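Local coordinates for protein DyP-type peroxidase (Pleurotus ostreatus PC15, PDB 6FSK) that probably uses heme b and peroxide to oxidise dyes and, at a non-canonical site, manganese(II), at residues 7-12 and 473-478; 236-241 and 383-388. The protein carries 1 engineered substitution. One frame throughout, in Å; residues are numbered along the deposited sequence.

How the contacts relate
Contact 1 closes almost the whole chain, joining the N-terminal loop 7-12 to the start of the final helix 475-481; contact 2 is nested inside that span, pairing strands 238-247 and 379-386. Their centres lie 11 Å apart and the same antiparallel sheet connects them, since strand 462-472, which runs into segment 473-478, sits beside 238-247. They also touch directly: Asp11 OD2 lies 2.7 Å from Tyr385 OH, a probable hydrogen bond, and Ile12 packs on Ser238 and Tyr385. The N-terminal loop thus spans from the C-terminal helix to the strands of the heme-bearing half, with contact 2 nearer the heme and contact 1 away from the annotated sites.

Contact 1. Residues 7-12 and 473-478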
ATOM      1  N   ASN A   7     -11.104  19.580  -6.418  1.00 16.22           N
ATOM      2  CA  ASN A   7      -9.791  20.115  -6.088  1.00 15.26           C
ATOM      3  C   ASN A   7      -8.806  18.981  -5.706  1.00 14.90           C
ATOM      4  O   ASN A   7      -7.645  19.255  -5.548  1.00 16.36           O
ATOM      5  CB  ASN A   7      -9.810  21.152  -4.943  1.00 18.54           C
ATOM      6  CG  ASN A   7      -8.589  22.015  -4.896  1.00 21.34           C
ATOM      7  OD1 ASN A   7      -8.045  22.424  -5.928  1.00 24.75           O
ATOM      8  ND2 ASN A   7      -8.107  22.210  -3.703  1.00 26.25           N
ATOM      9  N   ILE A   8      -9.322  17.768  -5.578  1.00 12.91           N
ATOM     10  CA  ILE A   8      -8.520  16.608  -5.029  1.00 12.44           C
ATOM     11  C   ILE A   8      -8.218  15.642  -6.173  1.00 10.84           C
ATOM     12  O   ILE A   8      -9.103  15.219  -6.940  1.00 13.14           O
ATOM     13  CB  ILE A   8      -9.335  15.898  -3.919  1.00 11.68           C
ATOM     14  CG1 ILE A   8      -9.479  16.856  -2.739  1.00 12.54           C
ATOM     15  CG2 ILE A   8      -8.610  14.651  -3.437  1.00 11.80           C
ATOM     16  CD1 ILE A   8     -10.691  16.569  -1.864  1.00 14.47           C
ATOM     17  N   GLN A   9      -6.971  15.229  -6.289  1.00 11.07           N
ATOM     18  CA  GLN A   9      -6.651  14.236  -7.254  1.00 11.69           C
ATOM     19  C   GLN A   9      -7.331  12.913  -6.986  1.00 11.10           C
ATOM     20  O   GLN A   9      -7.333  12.409  -5.869  1.00 11.70           O
ATOM     21  CB  GLN A   9      -5.110  14.075  -7.401  1.00 11.57           C
ATOM     22  CG  GLN A   9      -4.378  15.278  -7.995  1.00 11.27           C
ATOM     23  CD  GLN A   9      -2.967  14.909  -8.417  1.00 10.73           C
ATOM     24  OE1 GLN A   9      -2.823  14.022  -9.272  1.00 12.00           O
ATOM     25  NE2 GLN A   9      -1.968  15.592  -7.898  1.00 11.10           N
ATOM     26  N   GLY A  10      -7.849  12.341  -8.079  1.00 10.79           N
ATOM     27  CA  GLY A  10      -8.815  11.259  -8.016  1.00 11.54           C
ATOM     28  C   GLY A  10      -8.286   9.906  -7.526  1.00 13.03           C
ATOM     29  O   GLY A  10      -9.040   9.107  -7.038  1.00 12.50           O
ATOM     30  N   ASP A  11      -6.970   9.724  -7.533  1.00 10.79           N
ATOM     31  CA  ASP A  11      -6.508   8.470  -6.957  1.00 11.00           C
ATOM     32  C   ASP A  11      -6.581   8.442  -5.469  1.00 11.80           C
ATOM     33  O   ASP A  11      -6.558   7.312  -4.919  1.00 12.11           O
ATOM     34  CB  ASP A  11      -5.058   8.165  -7.341  1.00 10.89           C
ATOM     35  CG  ASP A  11      -4.718   6.647  -7.303  1.00 12.56           C
ATOM     36  OD1 ASP A  11      -5.614   5.835  -7.693  1.00 13.10           O
ATOM     37  OD2 ASP A  11      -3.548   6.336  -7.013  1.00 11.96           O
ATOM     38  N   ILE A  12      -6.670   9.591  -4.791  1.00 10.97           N
ATOM     39  CA  ILE A  12      -6.579   9.658  -3.349  1.00 11.21           C
ATOM     40  C   ILE A  12      -7.950   9.189  -2.785  1.00 12.94           C
ATOM     41  O   ILE A  12      -8.010   8.275  -2.021  1.00 14.23           O
ATOM     42  CB  ILE A  12      -6.204  11.077  -2.846  1.00 11.33           C
ATOM     43  CG1 ILE A  12      -4.912  11.586  -3.444  1.00 11.21           C
ATOM     44  CG2 ILE A  12      -6.177  11.117  -1.362  1.00 11.96           C
ATOM     45  CD1 ILE A  12      -4.744  13.052  -3.367  1.00 11.55           C
ATOM     46  N   PRO A 473      -0.347  17.075  -5.089  1.00 11.42           N
ATOM     47  CA  PRO A 473      -0.949  18.310  -4.667  1.00 11.84           C
ATOM     48  C   PRO A 473      -2.366  18.415  -5.190  1.00 11.73           C
ATOM     49  O   PRO A 473      -2.828  17.723  -6.113  1.00 12.31           O
ATOM     50  CB  PRO A 473      -0.009  19.399  -5.297  1.00 12.66           C
ATOM     51  CG  PRO A 473       1.239  18.623  -5.716  1.00 13.68           C
ATOM     52  CD  PRO A 473       0.710  17.290  -6.102  1.00 12.13           C
ATOM     53  N   SER A 474      -3.101  19.394  -4.636  1.00 12.33           N
ATOM     54  CA  SER A 474      -4.419  19.703  -5.149  1.00 13.18           C
ATOM     55  C   SER A 474      -4.354  20.407  -6.487  1.00 13.63           C
ATOM     56  O   SER A 474      -3.295  20.883  -6.867  1.00 13.86           O
ATOM     57  CB  SER A 474      -5.097  20.666  -4.110  1.00 14.36           C
ATOM     58  OG  SER A 474      -4.552  21.999  -4.275  1.00 14.94           O
ATOM     59  N   ILE A 475      -5.491  20.483  -7.168  1.00 14.08           N
ATOM     60  CA  ILE A 475      -5.541  21.148  -8.460  1.00 16.16           C
ATOM     61  C   ILE A 475      -5.176  22.634  -8.295  1.00 16.17           C
ATOM     62  O   ILE A 475      -4.336  23.130  -9.044  1.00 15.25           O
ATOM     63  CB  ILE A 475      -6.878  20.954  -9.141  1.00 16.78           C
ATOM     64  CG1 ILE A 475      -7.252  19.439  -9.340  1.00 17.19           C
ATOM     65  CG2 ILE A 475      -6.915  21.742 -10.445  1.00 19.98           C
ATOM     66  CD1 ILE A 475      -6.213  18.718 -10.179  1.00 18.62           C
ATOM     67  N   THR A 476      -5.727  23.349  -7.320  1.00 19.00           N
ATOM     68  CA  THR A 476      -5.301  24.756  -7.201  1.00 19.79           C
ATOM     69  C   THR A 476      -3.824  24.906  -6.775  1.00 18.61           C
ATOM     70  O   THR A 476      -3.187  25.868  -7.169  1.00 18.27           O
ATOM     71  CB  THR A 476      -6.185  25.577  -6.288  1.00 24.23           C
ATOM     72  OG1 THR A 476      -6.217  24.943  -5.047  1.00 21.34           O
ATOM     73  CG2 THR A 476      -7.557  25.682  -6.819  1.00 26.77           C
ATOM     74  N   ALA A 477      -3.233  23.960  -6.015  1.00 14.74           N
ATOM     75  CA  ALA A 477      -1.821  23.984  -5.729  1.00 14.85           C
ATOM     76  C   ALA A 477      -1.011  23.863  -7.023  1.00 15.37           C
ATOM     77  O   ALA A 477      -0.038  24.615  -7.208  1.00 16.23           O
ATOM     78  CB  ALA A 477      -1.385  22.902  -4.767  1.00 15.18           C
ATOM     79  N   LEU A 478      -1.391  22.929  -7.878  1.00 14.77           N
ATOM     80  CA  LEU A 478      -0.682  22.774  -9.157  1.00 15.14           C
ATOM     81  C   LEU A 478      -0.753  24.092  -9.982  1.00 17.17           C
ATOM     82  O   LEU A 478       0.249  24.480 -10.595  1.00 18.78           O
ATOM     83  CB  LEU A 478      -1.179  21.608  -9.933  1.00 15.58           C
ATOM     84  CG  LEU A 478      -1.065  20.220  -9.295  1.00 15.24           C
ATOM     85  CD1 LEU A 478      -1.821  19.149 -10.050  1.00 16.09           C
ATOM     86  CD2 LEU A 478       0.372  19.834  -9.209  1.00 14.94           C
TER
HETATM   87  O   HOH W   1      -4.968  16.307  -4.495  1.00 12.51           O
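Asn7 OD1 is gripped by two groups of Thr476, the backbone N at 2.9 Å and the hydroxyl OG1 at 3.2 Å. The amide N lies in the carbonyl plane of the Asn7 side chain and its N-H points at OD1 at 162°, whereas the hydroxyl comes in from the flank, with a C=O...donor angle of 106°. Asn7 CG stands anti to the backbone N (chi1 -161°), which brings the amide group to the N-terminal end of helix 475-481, crossing the Thr476 side chain at about a right angle. Asn7 also accepts through its main chain: Ile475 N reaches Asn7 O at 3.0 Å, from above the carbonyl plane. One residue therefore takes up two of the N-H groups that the first turn of a helix leaves without an i-4 acceptor, while a third, Ala477 N, is served at 2.9 Å by the N-cap Ser474 OG. Farther along, the Gln9 side chain extends beyond CG to place NE2 2.9 Å from Pro473 O. This bond is nearly straight and lies on a lone pair, with the oxygen in the amide plane. A water accepts from Gln9 N and donates weakly to the same Pro473 O, so the amide end of Gln9 reaches that carbonyl directly and its backbone N only through the water. Gln9 NE2 also donates to Val77 O. This ties the loop to strand 74-80, where Leu478 packs on Val77 and Phe79, while backbone bonds from Ile8 to Ser48 and from Gly10 to Lys46 join the loop to residues at and just before the start of helix 48-63.

Contact 2. Residues 236-241 and 383-388; sequences DGSFLT and VCYSSS
Phe239 and Thr241 pair with Ser386 and Cys384 as hydrogen-bonded antiparallel pairs around the non-hydrogen-bonded pair Leu240-Tyr385; the axes of strands 238-241 and 383-386 approach to 4.7 Å, their N-to-C directions 158° apart. Of the four bonds, Thr241 N to Cys384 O is the shortest at 2.9 Å; Ser386 N to Phe239 O is the longest at 3.3 Å. A CA-H...O contact joins Tyr385 CA to Phe239 O at 3.1 Å. On one face Leu240 and Tyr385 lie side by side and point the same way: Leu240 CG packs 3.7 Å from ring atom CE1 of Tyr385, and Leu240 CD1 reaches Tyr385 OH, which is hydrogen-bonded to Asp11 OD2. Leu240 CG is anti to the backbone N (chi1 -168°), and its other methyl, CD2, meets Val383 CG1 at 3.8 Å. Phe137 of strand 134-140 touches both Leu240 and Tyr385. At the edge of the tyrosine ring sits Ser238 OG, which bonds to Ile217 O. On the opposite face the Phe239 ring brings its edge to Ser386 O and Ser387 O, and packs edge-to-face with Phe471 and Phe98. Farther along the same face, Cys384 SG lies 3.9 Å from Thr241 CB, both side chains touching Phe393 of helix 393-401. Where strand 379-386 ends, Ser386 OG accepts from Ser388 N in an ST turn. A water donates to Cys384 O and bonds to Thr241 OG1, so this carbonyl has a second donor within the buried sheet. The backbone bonds fix Cys384, whose side chain lies about 6 Å from the heme, consistent with a second-shell place beside heme-binding Phe382 and Arg355.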
ATOM      1  N   ASP A 236      -5.426  19.686   0.806  1.00 13.13           N
ATOM      2  CA  ASP A 236      -6.098  18.760  -0.096  1.00 12.84           C
ATOM      3  C   ASP A 236      -5.069  18.011  -1.005  1.00 12.63           C
ATOM      4  O   ASP A 236      -5.525  17.396  -1.935  1.00 13.38           O
ATOM      5  CB  ASP A 236      -7.187  19.355  -0.945  1.00 13.86           C
ATOM      6  CG  ASP A 236      -8.446  19.680  -0.127  1.00 18.46           C
ATOM      7  OD1 ASP A 236      -8.576  19.090   0.963  1.00 17.53           O
ATOM      8  OD2 ASP A 236      -9.269  20.543  -0.573  1.00 20.14           O
ATOM      9  N   GLY A 237      -3.818  18.052  -0.626  1.00 11.50           N
ATOM     10  CA  GLY A 237      -2.798  17.083  -1.145  1.00 12.41           C
ATOM     11  C   GLY A 237      -2.706  15.893  -0.175  1.00 11.83           C
ATOM     12  O   GLY A 237      -3.218  15.901   0.972  1.00 12.73           O
ATOM     13  N   SER A 238      -2.053  14.844  -0.651  1.00  9.93           N
ATOM     14  CA  SER A 238      -1.849  13.652   0.191  1.00 10.43           C
ATOM     15  C   SER A 238      -0.452  13.089  -0.152  1.00  9.70           C
ATOM     16  O   SER A 238       0.023  13.267  -1.259  1.00 10.35           O
ATOM     17  CB  SER A 238      -2.932  12.655  -0.113  1.00  9.74           C
ATOM     18  OG  SER A 238      -2.857  11.515   0.780  1.00  9.48           O
ATOM     19  N   PHE A 239       0.137  12.381   0.775  1.00  9.48           N
ATOM     20  CA  PHE A 239       1.433  11.713   0.606  1.00  9.67           C
ATOM     21  C   PHE A 239       1.204  10.354  -0.004  1.00 10.17           C
ATOM     22  O   PHE A 239       0.456   9.515   0.507  1.00 10.93           O
ATOM     23  CB  PHE A 239       2.204  11.575   1.896  1.00 10.18           C
ATOM     24  CG  PHE A 239       2.662  12.870   2.507  1.00 10.13           C
ATOM     25  CD1 PHE A 239       3.837  13.426   2.109  1.00 10.81           C
ATOM     26  CD2 PHE A 239       1.905  13.565   3.443  1.00 12.42           C
ATOM     27  CE1 PHE A 239       4.283  14.603   2.601  1.00 12.89           C
ATOM     28  CE2 PHE A 239       2.324  14.790   3.910  1.00 13.17           C
ATOM     29  CZ  PHE A 239       3.559  15.274   3.536  1.00 13.51           C
ATOM     30  N   LEU A 240       1.859  10.161  -1.149  1.00  9.26           N
ATOM     31  CA  LEU A 240       1.853   8.933  -1.939  1.00  9.43           C
ATOM     32  C   LEU A 240       3.153   8.194  -1.618  1.00  9.52           C
ATOM     33  O   LEU A 240       4.253   8.655  -2.029  1.00  9.96           O
ATOM     34  CB  LEU A 240       1.824   9.283  -3.420  1.00  9.65           C
ATOM     35  CG  LEU A 240       1.540   8.189  -4.413  1.00 10.16           C
ATOM     36  CD1 LEU A 240       1.257   8.726  -5.804  1.00 10.08           C
ATOM     37  CD2 LEU A 240       2.650   7.149  -4.487  1.00 10.68           C
ATOM     38  N   THR A 241       3.064   7.044  -0.980  1.00  8.25           N
ATOM     39  CA  THR A 241       4.217   6.113  -0.833  1.00  8.83           C
ATOM     40  C   THR A 241       4.169   5.098  -1.940  1.00  8.04           C
ATOM     41  O   THR A 241       3.173   4.407  -2.106  1.00  8.36           O
ATOM     42  CB  THR A 241       4.170   5.433   0.545  1.00  8.59           C
ATOM     43  OG1 THR A 241       4.393   6.398   1.571  1.00  9.68           O
ATOM     44  CG2 THR A 241       5.288   4.360   0.598  1.00  9.20           C
ATOM     45  N   VAL A 383       1.147   1.190  -3.560  1.00  8.16           N
ATOM     46  CA  VAL A 383       0.941   2.602  -3.417  1.00  8.07           C
ATOM     47  C   VAL A 383      -0.013   2.857  -2.248  1.00  7.85           C
ATOM     48  O   VAL A 383      -1.036   2.156  -2.157  1.00  8.84           O
ATOM     49  CB  VAL A 383       0.352   3.250  -4.689  1.00  9.39           C
ATOM     50  CG1 VAL A 383      -0.182   4.652  -4.419  1.00 10.91           C
ATOM     51  CG2 VAL A 383       1.417   3.284  -5.756  1.00  9.75           C
ATOM     52  N   CYS A 384       0.285   3.732  -1.336  1.00  7.85           N
ATOM     53  CA  CYS A 384      -0.702   4.099  -0.273  1.00  8.56           C
ATOM     54  C   CYS A 384      -0.640   5.600  -0.048  1.00  8.29           C
ATOM     55  O   CYS A 384       0.407   6.238  -0.259  1.00  8.11           O
ATOM     56  CB  CYS A 384      -0.487   3.317   1.030  1.00  9.56           C
ATOM     57  SG  CYS A 384       0.944   3.798   1.986  1.00 10.45           S
ATOM     58  N   TYR A 385      -1.732   6.120   0.438  1.00  9.54           N
ATOM     59  CA  TYR A 385      -1.946   7.496   0.762  1.00  8.38           C
ATOM     60  C   TYR A 385      -2.317   7.731   2.196  1.00  9.10           C
ATOM     61  O   TYR A 385      -3.140   6.956   2.769  1.00  9.56           O
ATOM     62  CB  TYR A 385      -3.074   8.111  -0.058  1.00  8.28           C
ATOM     63  CG  TYR A 385      -2.862   8.141  -1.544  1.00  9.49           C
ATOM     64  CD1 TYR A 385      -2.147   9.168  -2.146  1.00 10.06           C
ATOM     65  CD2 TYR A 385      -3.333   7.133  -2.369  1.00 10.04           C
ATOM     66  CE1 TYR A 385      -1.918   9.197  -3.535  1.00  9.63           C
ATOM     67  CE2 TYR A 385      -3.088   7.133  -3.727  1.00  9.46           C
ATOM     68  CZ  TYR A 385      -2.394   8.205  -4.318  1.00  9.15           C
ATOM     69  OH  TYR A 385      -2.176   8.226  -5.665  1.00 12.52           O
ATOM     70  N   SER A 386      -1.819   8.808   2.741  1.00  8.50           N
ATOM     71  CA  SER A 386      -2.305   9.366   4.002  1.00  8.98           C
ATOM     72  C   SER A 386      -1.725  10.773   4.148  1.00  9.98           C
ATOM     73  O   SER A 386      -0.907  11.204   3.335  1.00  9.25           O
ATOM     74  CB  SER A 386      -2.021   8.566   5.249  1.00  9.11           C
ATOM     75  OG  SER A 386      -0.715   8.793   5.758  1.00  9.89           O
ATOM     76  N   SER A 387      -2.136  11.519   5.164  1.00  9.88           N
ATOM     77  CA  SER A 387      -1.621  12.827   5.363  1.00 10.03           C
ATOM     78  C   SER A 387      -0.348  12.831   6.149  1.00 10.57           C
ATOM     79  O   SER A 387       0.198  13.903   6.479  1.00 11.09           O
ATOM     80  CB  SER A 387      -2.657  13.730   6.036  1.00 11.08           C
ATOM     81  OG  SER A 387      -2.894  13.263   7.340  1.00 12.03           O
ATOM     82  N   SER A 388       0.210  11.648   6.471  1.00  9.43           N
ATOM     83  CA  SER A 388       1.454  11.580   7.196  1.00  9.95           C
ATOM     84  C   SER A 388       2.084  10.212   6.941  1.00  9.12           C
ATOM     85  O   SER A 388       1.618   9.191   7.413  1.00 10.25           O
ATOM     86  CB  SER A 388       1.244  11.746   8.681  1.00 11.30           C
ATOM     87  OG  SER A 388       2.427  11.593   9.451  1.00 10.35           O
TER
HETATM   88  O   HOH W   2       1.733   7.358   2.061  1.00 10.30           O